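Long-range contacts in alpha-L-arabinosidase (Xanthomonas axonopodis pv. citri, PDB 6D25), which probably hydrolyses arabinofuranosyl side groups of arabinoxylans, including those of internally di-substituted xylose units, as a trimeric glycoside hydrolase of family GH51: residues E54-G59 / I371-N376; F101-H106 / N201-C206; T123-V128 / G338-Q343; T269-W274 / T327-L332. All blocks are in the same frame, centred on the assembly; numbering follows the deposited sequence.

Contact 1 of 4, residues E54-G59 / I371-N376; sequences EHLGTG and IAQMVN. With GOL (glycerol), chain G.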
loop_
_atom_site.group_PDB
_atom_site.type_symbol
_atom_site.label_atom_id
_atom_site.label_comp_id
_atom_site.label_asym_id
_atom_site.label_seq_id
_atom_site.Cartn_x
_atom_site.Cartn_y
_atom_site.Cartn_z
ATOM N N GLU A 54 -14.696 19.157 9.759
ATOM C CA GLU A 54 -14.873 17.945 8.996
ATOM C C GLU A 54 -16.149 18.055 8.176
ATOM O O GLU A 54 -17.111 18.716 8.589
ATOM C CB GLU A 54 -14.958 16.730 9.931
ATOM C CG GLU A 54 -15.050 15.372 9.245
ATOM C CD GLU A 54 -14.789 14.177 10.149
ATOM O OE1 GLU A 54 -14.669 14.389 11.385
ATOM O OE2 GLU A 54 -14.714 13.024 9.641
ATOM N N HIS A 55 -16.186 17.298 7.063
ATOM C CA HIS A 55 -17.445 17.095 6.348
ATOM C C HIS A 55 -18.295 16.132 7.161
ATOM O O HIS A 55 -18.126 14.911 7.043
ATOM C CB HIS A 55 -17.204 16.585 4.934
ATOM C CG HIS A 55 -16.758 17.651 4.007
ATOM N ND1 HIS A 55 -17.440 17.924 2.874
ATOM C CD2 HIS A 55 -15.779 18.576 4.104
ATOM C CE1 HIS A 55 -16.869 18.964 2.271
ATOM N NE2 HIS A 55 -15.853 19.387 3.007
ATOM N N LEU A 56 -19.166 16.692 7.986
ATOM C CA LEU A 56 -19.885 15.918 8.994
ATOM C C LEU A 56 -21.173 16.678 9.334
ATOM O O LEU A 56 -21.091 17.839 9.741
ATOM C CB LEU A 56 -18.980 15.773 10.229
ATOM C CG LEU A 56 -19.373 14.711 11.254
ATOM C CD1 LEU A 56 -18.217 14.448 12.204
ATOM C CD2 LEU A 56 -20.652 15.036 12.021
ATOM N N GLY A 57 -22.320 16.036 9.170
ATOM C CA GLY A 57 -23.593 16.626 9.553
ATOM C C GLY A 57 -23.821 17.952 8.846
ATOM O O GLY A 57 -23.702 18.033 7.593
ATOM N N THR A 58 -24.078 19.007 9.614
ATOM C CA THR A 58 -24.281 20.326 9.073
ATOM C C THR A 58 -23.072 21.224 9.377
ATOM O O THR A 58 -23.180 22.471 9.364
ATOM C CB THR A 58 -25.612 20.921 9.544
ATOM O OG1 THR A 58 -25.576 20.955 10.970
ATOM C CG2 THR A 58 -26.819 20.172 9.022
ATOM N N GLY A 59 -21.899 20.624 9.625
ATOM C CA GLY A 59 -20.728 21.384 9.922
ATOM C C GLY A 59 -20.204 22.185 8.757
ATOM O O GLY A 59 -19.642 23.268 8.970
ATOM N N ILE A 371 -9.811 22.213 18.260
ATOM C CA ILE A 371 -10.994 21.728 18.957
ATOM C C ILE A 371 -11.943 21.081 17.946
ATOM O O ILE A 371 -12.106 21.588 16.808
ATOM C CB ILE A 371 -11.667 22.867 19.756
ATOM C CG1 ILE A 371 -12.635 22.305 20.786
ATOM C CG2 ILE A 371 -12.345 23.868 18.833
ATOM C CD1 ILE A 371 -13.281 23.293 21.720
ATOM N N ALA A 372 -12.607 20.018 18.368
ATOM C CA ALA A 372 -13.597 19.332 17.554
ATOM C C ALA A 372 -15.015 19.785 17.923
ATOM O O ALA A 372 -15.423 19.552 19.067
ATOM C CB ALA A 372 -13.477 17.843 17.775
ATOM N N GLN A 373 -15.790 20.395 17.029
ATOM C CA GLN A 373 -15.451 20.876 15.692
ATOM C C GLN A 373 -16.035 22.290 15.579
ATOM O O GLN A 373 -16.523 22.818 16.582
ATOM C CB GLN A 373 -16.020 19.939 14.625
ATOM C CG GLN A 373 -15.291 18.599 14.546
ATOM C CD GLN A 373 -15.636 17.769 13.343
ATOM O OE1 GLN A 373 -16.146 18.311 12.342
ATOM N NE2 GLN A 373 -15.345 16.475 13.429
ATOM N N MET A 374 -15.998 22.915 14.410
ATOM C CA MET A 374 -16.080 24.355 14.347
ATOM C C MET A 374 -17.543 24.828 14.403
ATOM O O MET A 374 -17.847 25.739 15.195
ATOM C CB MET A 374 -15.388 24.884 13.081
ATOM C CG MET A 374 -15.180 26.381 13.079
ATOM S SD MET A 374 -14.192 26.931 11.656
ATOM C CE MET A 374 -15.362 26.687 10.325
ATOM N N VAL A 375 -18.432 24.286 13.550
ATOM C CA VAL A 375 -19.814 24.704 13.487
ATOM C C VAL A 375 -20.725 23.475 13.535
ATOM O O VAL A 375 -20.456 22.510 12.829
ATOM C CB VAL A 375 -20.097 25.526 12.214
ATOM C CG1 VAL A 375 -21.509 26.105 12.213
ATOM C CG2 VAL A 375 -19.083 26.631 12.017
ATOM N N ASN A 376 -21.735 23.484 14.388
ATOM C CA ASN A 376 -22.840 22.489 14.379
ATOM C C ASN A 376 -22.409 21.074 14.799
ATOM O O ASN A 376 -23.264 20.175 14.752
ATOM C CB ASN A 376 -23.515 22.430 13.008
ATOM C CG ASN A 376 -24.373 23.648 12.755
ATOM O OD1 ASN A 376 -24.909 24.205 13.730
ATOM N ND2 ASN A 376 -24.520 24.032 11.492
HETATM C C1 GOL G . -13.009 12.432 13.570
HETATM O O1 GOL G . -13.733 12.195 12.343
HETATM C C2 GOL G . -13.903 12.143 14.811
HETATM O O2 GOL G . -13.024 11.991 15.944
HETATM C C3 GOL G . -14.911 13.270 15.049
HETATM O O3 GOL G . -14.324 14.577 15.357
HETATM O O HOH W 1 -17.635 20.091 10.945
HETATM O O HOH W 2 -24.023 18.428 12.575
HETATM O O HOH W 3 -17.647 22.972 11.090
#
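Glu54 and Gln373 meet with their flat ends almost parallel, carboxylate and amide planes 16° apart. NE2 of Gln373 gives a hydrogen to OE1 of Glu54 (3.0 Å), reaching the lone pair that faces away from OE2, with OE1 tilted somewhat out of the amide plane. The other half of the same amide turns back on the backbone: Glu54 N donates to Gln373 OE1 at 3.1 Å, standing well above the carbonyl plane. Glu54 sets its CG opposite its own nitrogen (chi1 -176°), which leaves the extended chain running past the amide. A water lies within hydrogen-bonding reach of both Glu54 O and Gln373 OE1. CD1 of Leu56 rests against NE2 of Gln373, the two chains crossing at about a right angle. Farther along, Asn376 ND2 gives Thr58 O a nearly straight bond of 3.0 Å lying in the amide plane, while its OD1 takes the NH of Thr384. Gly59 presses CA onto Val375 O at 3.1 Å, a CH-O contact. Glycerol O1 gives a hydrogen to Glu54 OE1 (2.6 Å), and its O3 takes one from Gln373 NE2 (2.9 Å). OE2 of Glu54 is held by Phe101 N and Trp125 NE1, fixing the carboxylate's rotation. The glycerol probably came from the crystallisation liquor, but it also bonds Tyr268, Cys100 N and Glu324, consistent with a sugar-binding pocket where the first and last barrel strands meet.

Contact 2 of 4, residues F101-H106 / N201-C206; sequences FADEYH and NELWGC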
loop_
_atom_site.group_PDB
_atom_site.type_symbol
_atom_site.label_atom_id
_atom_site.label_comp_id
_atom_site.label_asym_id
_atom_site.label_seq_id
_atom_site.Cartn_x
_atom_site.Cartn_y
_atom_site.Cartn_z
ATOM N N PHE A 101 -13.477 11.414 7.675
ATOM C CA PHE A 101 -13.818 11.721 6.269
ATOM C C PHE A 101 -12.563 11.866 5.397
ATOM O O PHE A 101 -12.580 11.448 4.228
ATOM C CB PHE A 101 -14.653 12.987 6.217
ATOM C CG PHE A 101 -15.094 13.439 4.852
ATOM C CD1 PHE A 101 -16.326 13.039 4.348
ATOM C CD2 PHE A 101 -14.318 14.330 4.120
ATOM C CE1 PHE A 101 -16.735 13.489 3.103
ATOM C CE2 PHE A 101 -14.750 14.785 2.882
ATOM C CZ PHE A 101 -15.955 14.339 2.375
ATOM N N ALA A 102 -11.466 12.388 5.946
ATOM C CA ALA A 102 -10.290 12.694 5.131
ATOM C C ALA A 102 -9.605 11.422 4.626
ATOM O O ALA A 102 -8.950 11.471 3.571
ATOM C CB ALA A 102 -9.305 13.558 5.886
ATOM N N ASP A 103 -9.736 10.326 5.386
ATOM C CA ASP A 103 -9.077 9.075 5.033
ATOM C C ASP A 103 -9.819 8.348 3.897
ATOM O O ASP A 103 -9.334 7.311 3.417
ATOM C CB ASP A 103 -8.938 8.201 6.291
ATOM C CG ASP A 103 -8.256 8.910 7.497
ATOM O OD1 ASP A 103 -7.146 9.536 7.243
ATOM O OD2 ASP A 103 -8.862 8.842 8.707
ATOM N N GLU A 104 -10.971 8.827 3.466
ATOM C CA GLU A 104 -11.685 8.280 2.336
ATOM C C GLU A 104 -11.940 9.357 1.258
ATOM O O GLU A 104 -12.597 9.079 0.278
ATOM C CB GLU A 104 -13.065 7.765 2.752
ATOM C CG GLU A 104 -13.049 6.521 3.594
ATOM C CD GLU A 104 -14.436 5.937 3.871
ATOM O OE1 GLU A 104 -15.475 6.670 3.812
ATOM O OE2 GLU A 104 -14.486 4.747 4.154
ATOM N N TYR A 105 -11.437 10.555 1.423
ATOM C CA TYR A 105 -11.714 11.650 0.477
ATOM C C TYR A 105 -10.763 11.596 -0.723
ATOM O O TYR A 105 -9.581 11.340 -0.549
ATOM C CB TYR A 105 -11.527 12.980 1.191
ATOM C CG TYR A 105 -11.832 14.221 0.390
ATOM C CD1 TYR A 105 -13.112 14.468 -0.083
ATOM C CD2 TYR A 105 -10.866 15.192 0.169
ATOM C CE1 TYR A 105 -13.411 15.623 -0.783
ATOM C CE2 TYR A 105 -11.167 16.367 -0.495
ATOM C CZ TYR A 105 -12.441 16.590 -0.961
ATOM O OH TYR A 105 -12.731 17.753 -1.623
ATOM N N HIS A 106 -11.311 11.862 -1.906
ATOM C CA HIS A 106 -10.548 11.951 -3.146
ATOM C C HIS A 106 -10.665 13.392 -3.632
ATOM O O HIS A 106 -11.768 13.790 -4.095
ATOM C CB HIS A 106 -11.031 10.891 -4.136
ATOM C CG HIS A 106 -10.857 9.533 -3.547
ATOM N ND1 HIS A 106 -9.608 8.958 -3.449
ATOM C CD2 HIS A 106 -11.696 8.709 -2.891
ATOM C CE1 HIS A 106 -9.674 7.847 -2.750
ATOM N NE2 HIS A 106 -10.948 7.640 -2.418
ATOM N N ASN A 201 -5.038 10.398 9.101
ATOM C CA ASN A 201 -5.861 10.800 10.268
ATOM C C ASN A 201 -6.342 9.516 10.988
ATOM O O ASN A 201 -6.822 8.606 10.400
ATOM C CB ASN A 201 -7.018 11.680 9.806
ATOM C CG ASN A 201 -6.590 12.782 8.842
ATOM O OD1 ASN A 201 -6.143 13.866 9.298
ATOM N ND2 ASN A 201 -6.534 12.477 7.521
ATOM N N GLU A 202 -6.115 9.376 12.259
ATOM C CA GLU A 202 -6.696 8.246 13.031
ATOM C C GLU A 202 -6.352 6.903 12.330
ATOM O O GLU A 202 -7.212 6.043 12.119
ATOM C CB GLU A 202 -8.216 8.443 13.248
ATOM C CG GLU A 202 -8.626 9.647 14.146
ATOM C CD GLU A 202 -9.895 9.513 15.033
ATOM O OE1 GLU A 202 -10.661 8.512 14.860
ATOM O OE2 GLU A 202 -10.134 10.421 15.962
ATOM N N LEU A 203 -5.075 6.670 12.016
ATOM C CA LEU A 203 -4.691 5.462 11.258
ATOM C C LEU A 203 -4.889 4.202 12.110
ATOM O O LEU A 203 -4.997 3.123 11.543
ATOM C CB LEU A 203 -3.239 5.595 10.781
ATOM C CG LEU A 203 -2.985 6.684 9.728
ATOM C CD1 LEU A 203 -1.621 6.550 9.105
ATOM C CD2 LEU A 203 -4.014 6.672 8.632
ATOM N N TRP A 204 -4.924 4.336 13.434
ATOM C CA TRP A 204 -5.193 3.217 14.353
ATOM C C TRP A 204 -6.669 2.807 14.276
ATOM O O TRP A 204 -7.007 1.757 14.787
ATOM C CB TRP A 204 -4.802 3.518 15.815
ATOM C CG TRP A 204 -4.942 4.953 16.179
ATOM C CD1 TRP A 204 -3.949 5.890 16.202
ATOM C CD2 TRP A 204 -6.164 5.648 16.489
ATOM N NE1 TRP A 204 -4.481 7.122 16.465
ATOM C CE2 TRP A 204 -5.835 6.998 16.652
ATOM C CE3 TRP A 204 -7.492 5.244 16.678
ATOM C CZ2 TRP A 204 -6.790 7.958 16.976
ATOM C CZ3 TRP A 204 -8.447 6.191 16.955
ATOM C CH2 TRP A 204 -8.096 7.527 17.107
ATOM N N GLY A 205 -7.521 3.616 13.663
ATOM C CA GLY A 205 -8.978 3.383 13.646
ATOM C C GLY A 205 -9.547 3.544 12.241
ATOM O O GLY A 205 -9.226 2.761 11.352
ATOM N N CYS A 206 -10.324 4.607 12.028
ATOM C CA CYS A 206 -11.080 4.791 10.775
ATOM C C CYS A 206 -10.147 4.986 9.562
ATOM O O CYS A 206 -10.570 4.778 8.430
ATOM C CB CYS A 206 -12.123 5.912 10.920
ATOM S SG CYS A 206 -11.359 7.529 11.269
#
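Asp103 lays its carboxylate against both the backbone and the side chain of Asn201, and this pair accounts for most of the buried surface. OD1 takes two hydrogens. Asn201 N reaches it at 2.9 Å on the syn side, close to the carboxylate plane, whereas Asn201 ND2, 3.0 Å away, comes from above that plane while keeping OD1 nearly within its own amide plane. The two flat groups are therefore twisted by 38°. Asn201 carries CG next to its own nitrogen (chi1 -47°), which brings the amide round to the same side as the main-chain NH, and both reach OD1; the amide's own oxygen keeps a weak bond to Arg95. CB of Ala102 packs on Asn201 ND2 at 3.4 Å. Asp103 OD2 lies 3.8 Å from Cys206 SG, and the disulfide from Cys206 to Cys100 separately ties the two loops together. Asp103 OD2 is also only 2.7 Å from Asn201 O, a spacing easiest to understand if the acid keeps a proton in this buried setting. The two bonds to OD1 fix the place of Asn201, next to Glu202; an Asn-Glu pair after the fourth barrel strand is a familiar active-site mark of clan GH-A enzymes.

Contact 3 of 4, residues T123-V128 / G338-Q343; sequences THWGGV and GFLQQQ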
loop_
_atom_site.group_PDB
_atom_site.type_symbol
_atom_site.label_atom_id
_atom_site.label_comp_id
_atom_site.label_asym_id
_atom_site.label_seq_id
_atom_site.Cartn_x
_atom_site.Cartn_y
_atom_site.Cartn_z
ATOM N N THR A 123 -19.765 7.943 4.571
ATOM C CA THR A 123 -19.999 6.622 5.163
ATOM C C THR A 123 -19.984 6.693 6.697
ATOM O O THR A 123 -20.795 6.022 7.341
ATOM C CB THR A 123 -18.953 5.597 4.695
ATOM O OG1 THR A 123 -17.671 6.048 5.147
ATOM C CG2 THR A 123 -18.895 5.407 3.194
ATOM N N HIS A 124 -19.072 7.465 7.301
ATOM C CA HIS A 124 -18.980 7.439 8.773
ATOM C C HIS A 124 -20.170 8.186 9.420
ATOM O O HIS A 124 -20.585 7.865 10.516
ATOM C CB HIS A 124 -17.695 8.095 9.245
ATOM C CG HIS A 124 -16.451 7.463 8.752
ATOM N ND1 HIS A 124 -15.724 7.983 7.670
ATOM C CD2 HIS A 124 -15.772 6.390 9.232
ATOM C CE1 HIS A 124 -14.697 7.180 7.428
ATOM N NE2 HIS A 124 -14.689 6.187 8.396
ATOM N N TRP A 125 -20.697 9.210 8.771
ATOM C CA TRP A 125 -21.501 10.208 9.436
ATOM C C TRP A 125 -22.912 10.221 8.833
ATOM O O TRP A 125 -23.299 11.170 8.149
ATOM C CB TRP A 125 -20.782 11.571 9.367
ATOM C CG TRP A 125 -19.381 11.508 9.902
ATOM C CD1 TRP A 125 -18.222 11.823 9.238
ATOM C CD2 TRP A 125 -18.980 11.098 11.228
ATOM N NE1 TRP A 125 -17.137 11.656 10.056
ATOM C CE2 TRP A 125 -17.563 11.202 11.279
ATOM C CE3 TRP A 125 -19.658 10.641 12.365
ATOM C CZ2 TRP A 125 -16.833 10.866 12.422
ATOM C CZ3 TRP A 125 -18.935 10.299 13.492
ATOM C CH2 TRP A 125 -17.544 10.410 13.517
ATOM N N GLY A 126 -23.623 9.119 9.026
ATOM C CA GLY A 126 -25.012 8.976 8.657
ATOM C C GLY A 126 -25.240 8.253 7.330
ATOM O O GLY A 126 -26.378 7.953 6.986
ATOM N N GLY A 127 -24.194 7.982 6.571
ATOM C CA GLY A 127 -24.354 7.377 5.252
ATOM C C GLY A 127 -25.123 8.282 4.285
ATOM O O GLY A 127 -25.767 7.794 3.359
ATOM N N VAL A 128 -25.074 9.590 4.493
ATOM C CA VAL A 128 -25.807 10.557 3.659
ATOM C C VAL A 128 -24.941 10.970 2.450
ATOM O O VAL A 128 -23.727 10.813 2.418
ATOM C CB VAL A 128 -26.211 11.790 4.493
ATOM C CG1 VAL A 128 -27.181 11.414 5.620
ATOM C CG2 VAL A 128 -24.993 12.548 5.028
ATOM N N GLY A 338 -25.526 10.300 13.587
ATOM C CA GLY A 338 -24.315 10.420 12.798
ATOM C C GLY A 338 -23.908 11.875 12.551
ATOM O O GLY A 338 -22.836 12.093 11.967
ATOM N N PHE A 339 -24.667 12.881 13.015
ATOM C CA PHE A 339 -24.340 14.314 12.778
ATOM C C PHE A 339 -23.693 14.988 13.995
ATOM O O PHE A 339 -23.327 16.158 13.925
ATOM C CB PHE A 339 -25.606 15.079 12.394
ATOM C CG PHE A 339 -26.170 14.787 11.029
ATOM C CD1 PHE A 339 -25.618 13.810 10.211
ATOM C CD2 PHE A 339 -27.261 15.499 10.559
ATOM C CE1 PHE A 339 -26.123 13.591 8.930
ATOM C CE2 PHE A 339 -27.789 15.251 9.296
ATOM C CZ PHE A 339 -27.190 14.321 8.467
ATOM N N LEU A 340 -23.576 14.241 15.095
ATOM C CA LEU A 340 -22.884 14.669 16.315
ATOM C C LEU A 340 -23.354 16.057 16.783
ATOM O O LEU A 340 -22.526 16.879 17.149
ATOM C CB LEU A 340 -21.386 14.656 16.073
ATOM C CG LEU A 340 -20.782 13.326 15.643
ATOM C CD1 LEU A 340 -19.264 13.424 15.658
ATOM C CD2 LEU A 340 -21.266 12.137 16.484
ATOM N N GLN A 341 -24.662 16.279 16.851
ATOM C CA GLN A 341 -25.188 17.552 17.285
ATOM C C GLN A 341 -25.450 17.489 18.784
ATOM O O GLN A 341 -26.179 16.631 19.258
ATOM C CB GLN A 341 -26.455 17.913 16.510
ATOM C CG GLN A 341 -26.186 17.999 15.019
ATOM C CD GLN A 341 -27.392 18.339 14.178
ATOM O OE1 GLN A 341 -28.549 18.217 14.629
ATOM N NE2 GLN A 341 -27.106 18.749 12.939
ATOM N N GLN A 342 -24.805 18.392 19.521
ATOM C CA GLN A 342 -24.945 18.454 20.962
ATOM C C GLN A 342 -25.004 19.941 21.352
ATOM O O GLN A 342 -24.498 20.796 20.615
ATOM C CB GLN A 342 -23.793 17.716 21.647
ATOM C CG GLN A 342 -22.415 18.286 21.331
ATOM C CD GLN A 342 -21.236 17.439 21.787
ATOM O OE1 GLN A 342 -21.281 16.211 21.688
ATOM N NE2 GLN A 342 -20.178 18.081 22.255
ATOM N N GLN A 343 -25.585 20.228 22.507
ATOM C CA GLN A 343 -25.572 21.579 23.025
ATOM C C GLN A 343 -24.222 21.832 23.710
ATOM O O GLN A 343 -23.311 20.961 23.811
ATOM C CB GLN A 343 -26.784 21.853 23.947
ATOM C CG GLN A 343 -27.905 22.651 23.285
ATOM C CD GLN A 343 -27.517 24.081 22.973
ATOM O OE1 GLN A 343 -26.418 24.511 23.315
ATOM N NE2 GLN A 343 -28.399 24.833 22.309
#
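Gly338 O is the polar atom at the middle of this contact, yet what surrounds it is carbon: CB of Trp125 at 3.4 Å and CE3 of the same residue at 3.5 Å. The model offers this buried carbonyl no hydrogen-bonding partner, so the two loops are held by shape and apolar contact. The indole continues past Gly338 to Leu340, where CZ3 of Trp125 touches CD1 of Leu340 at 3.8 Å, the two side chains lying oblique to each other. NE1 of Trp125 bonds Glu54 OE2. On the far flank Phe339 brings its ring edge to the other loop: CE1 lies 3.8 Å from Trp125 O, which sits in the ring plane. Val128 meets the same rim head-on, CG1 to Phe339 CZ at 4.1 Å. Between these two patches Gly126 and Gly338 let the backbones come close, with Gly126 N 4.0 Å from Gly338 CA. The contact lies near the surface, joining the loop between strands 120-122 and 128-130 to the long one that leads from strand 319-325 to helix 346-361, while Lys227 of the second subunit packs on neighbouring Thr123 and His124.

Contact 4 of 4, residues T269-W274 / T327-L332; sequences TIPGGW and TWYAPL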
loop_
_atom_site.group_PDB
_atom_site.type_symbol
_atom_site.label_atom_id
_atom_site.label_comp_id
_atom_site.label_asym_id
_atom_site.label_seq_id
_atom_site.Cartn_x
_atom_site.Cartn_y
_atom_site.Cartn_z
ATOM N N THR A 269 -13.052 14.483 25.747
ATOM C CA THR A 269 -13.597 14.471 27.073
ATOM C C THR A 269 -14.991 13.835 26.992
ATOM O O THR A 269 -15.926 14.457 26.455
ATOM C CB THR A 269 -13.625 15.899 27.636
ATOM O OG1 THR A 269 -12.284 16.407 27.708
ATOM C CG2 THR A 269 -14.279 15.980 28.991
ATOM N N ILE A 270 -15.113 12.605 27.492
ATOM C CA ILE A 270 -16.334 11.849 27.279
ATOM C C ILE A 270 -16.844 11.385 28.644
ATOM O O ILE A 270 -16.521 10.281 29.094
ATOM C CB ILE A 270 -16.120 10.659 26.316
ATOM C CG1 ILE A 270 -15.377 11.076 25.053
ATOM C CG2 ILE A 270 -17.441 9.978 26.011
ATOM C CD1 ILE A 270 -15.220 9.963 24.028
ATOM N N PRO A 271 -17.665 12.201 29.290
ATOM C CA PRO A 271 -18.233 11.745 30.548
ATOM C C PRO A 271 -19.039 10.450 30.358
ATOM O O PRO A 271 -19.782 10.310 29.375
ATOM C CB PRO A 271 -19.158 12.871 31.046
ATOM C CG PRO A 271 -19.285 13.828 29.909
ATOM C CD PRO A 271 -18.187 13.518 28.919
ATOM N N GLY A 272 -18.811 9.498 31.271
ATOM C CA GLY A 272 -19.429 8.181 31.223
ATOM C C GLY A 272 -18.690 7.208 30.310
ATOM O O GLY A 272 -19.065 6.044 30.237
ATOM N N GLY A 273 -17.646 7.657 29.592
ATOM C CA GLY A 273 -16.897 6.769 28.715
ATOM C C GLY A 273 -17.602 6.488 27.392
ATOM O O GLY A 273 -18.739 6.832 27.173
ATOM N N TRP A 274 -16.884 5.803 26.526
ATOM C CA TRP A 274 -17.352 5.403 25.210
ATOM C C TRP A 274 -18.345 4.254 25.360
ATOM O O TRP A 274 -18.097 3.411 26.160
ATOM C CB TRP A 274 -16.152 4.977 24.334
ATOM C CG TRP A 274 -16.583 4.789 22.917
ATOM C CD1 TRP A 274 -17.067 3.656 22.341
ATOM C CD2 TRP A 274 -16.702 5.834 21.938
ATOM N NE1 TRP A 274 -17.422 3.908 21.051
ATOM C CE2 TRP A 274 -17.234 5.241 20.776
ATOM C CE3 TRP A 274 -16.409 7.195 21.936
ATOM C CZ2 TRP A 274 -17.431 5.965 19.599
ATOM C CZ3 TRP A 274 -16.626 7.913 20.782
ATOM C CH2 TRP A 274 -17.126 7.303 19.630
ATOM N N THR A 327 -15.406 18.062 24.179
ATOM C CA THR A 327 -16.398 17.196 24.755
ATOM C C THR A 327 -17.142 16.428 23.664
ATOM O O THR A 327 -17.391 16.922 22.592
ATOM C CB THR A 327 -17.382 17.990 25.622
ATOM O OG1 THR A 327 -17.955 19.062 24.860
ATOM C CG2 THR A 327 -16.700 18.538 26.846
ATOM N N TRP A 328 -17.545 15.219 24.029
ATOM C CA TRP A 328 -18.398 14.380 23.191
ATOM C C TRP A 328 -19.521 13.812 24.064
ATOM O O TRP A 328 -19.258 13.029 24.969
ATOM C CB TRP A 328 -17.562 13.277 22.537
ATOM C CG TRP A 328 -18.198 12.605 21.358
ATOM C CD1 TRP A 328 -19.528 12.377 21.134
ATOM C CD2 TRP A 328 -17.498 12.014 20.247
ATOM N NE1 TRP A 328 -19.704 11.717 19.954
ATOM C CE2 TRP A 328 -18.476 11.468 19.383
ATOM C CE3 TRP A 328 -16.155 11.891 19.904
ATOM C CZ2 TRP A 328 -18.149 10.806 18.203
ATOM C CZ3 TRP A 328 -15.825 11.266 18.715
ATOM C CH2 TRP A 328 -16.816 10.737 17.877
ATOM N N TYR A 329 -20.751 14.239 23.755
ATOM C CA TYR A 329 -21.958 13.879 24.491
ATOM C C TYR A 329 -22.871 12.968 23.647
ATOM O O TYR A 329 -22.607 12.733 22.497
ATOM C CB TYR A 329 -22.728 15.158 24.859
ATOM C CG TYR A 329 -21.961 16.145 25.712
ATOM C CD1 TYR A 329 -21.459 15.770 26.958
ATOM C CD2 TYR A 329 -21.785 17.457 25.313
ATOM C CE1 TYR A 329 -20.767 16.672 27.757
ATOM C CE2 TYR A 329 -21.123 18.378 26.113
ATOM C CZ TYR A 329 -20.599 17.982 27.337
ATOM O OH TYR A 329 -19.947 18.880 28.151
ATOM N N ALA A 330 -23.971 12.514 24.238
ATOM C CA ALA A 330 -25.064 11.929 23.470
ATOM C C ALA A 330 -25.539 12.958 22.439
ATOM O O ALA A 330 -25.557 14.167 22.710
ATOM C CB ALA A 330 -26.221 11.514 24.364
ATOM N N PRO A 331 -25.989 12.483 21.297
ATOM C CA PRO A 331 -26.641 13.387 20.336
ATOM C C PRO A 331 -27.946 13.955 20.920
ATOM O O PRO A 331 -28.606 13.283 21.716
ATOM C CB PRO A 331 -26.925 12.489 19.129
ATOM C CG PRO A 331 -27.117 11.111 19.746
ATOM C CD PRO A 331 -26.158 11.059 20.916
ATOM N N LEU A 332 -28.306 15.181 20.545
ATOM C CA LEU A 332 -29.549 15.734 21.012
ATOM C C LEU A 332 -30.721 14.868 20.534
ATOM O O LEU A 332 -30.701 14.323 19.428
ATOM C CB LEU A 332 -29.707 17.167 20.490
ATOM C CG LEU A 332 -28.823 18.203 21.177
ATOM C CD1 LEU A 332 -28.707 19.463 20.329
ATOM C CD2 LEU A 332 -29.326 18.516 22.563
HETATM O O HOH W 4 -20.663 11.454 26.925
#
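Trp274 drives the rim of its six-membered ring onto one face of the Trp328 indole, a T-shaped stack with planes at 85° and ring centroids 5.1 Å apart. CZ3 of Trp274 sits above the Trp328 plane, offset toward the rim, and CH2 of Trp274 is 3.9 Å from CH2 of Trp328. Trp274 can reach this far because its CG stands opposite its backbone nitrogen (chi1 -170°). The corner between the two indoles is filled by Ile270. Its CG1 runs alongside Trp328, 4.0 Å from CB and pointing the same way, and its CD1 meets the edge of Trp274. The other branch, CG2, rests on Trp328 O. Pro271 is the next bump: CG of Pro271 butts against the edge of the Tyr329 ring at CE1 (3.9 Å), and its CD comes near Trp328 O. A type II turn from Ile270 to Gly273 reverses the chain, after which the Trp274 side chain reaches back to Trp328; a water sits between Pro271 O and Trp328 O. Deeper in, the methyls of Thr269 and Thr327 meet at 4.1 Å, on one side of a parallel bridge. There Trp328 N gives Thr269 O a bond of 3.0 Å, and Thr327 CA adds a CH-O contact to the same oxygen. Tyr329 OH and Thr327 OG1 both bond to Asp348. The bridge is the last step of pairing between barrel strands 262-269 and 319-325; beyond it the two segments part as loops, with helix 285-312 packing against Thr269 and Pro271.

How the contacts relate
All four contacts join loops around one end of the eight-stranded parallel barrel. Contacts 1 and 2 are buried and polar: amides, carboxylates and backbone groups do the work, helped in contact 2 by a disulfide. Contact 3 lies at the surface and is almost wholly apolar; contact 4, partly buried, combines a strand-end bond with aromatic packing. The Glu54 carboxylate links the first three. Contacts 3 and 4 share the loop after strand 319-325, Gln341 and Gln342 bonding back to Leu332 and Tyr329. Contacts 2 and 3 reach the second subunit, whereas no other chain touches 1 and 4.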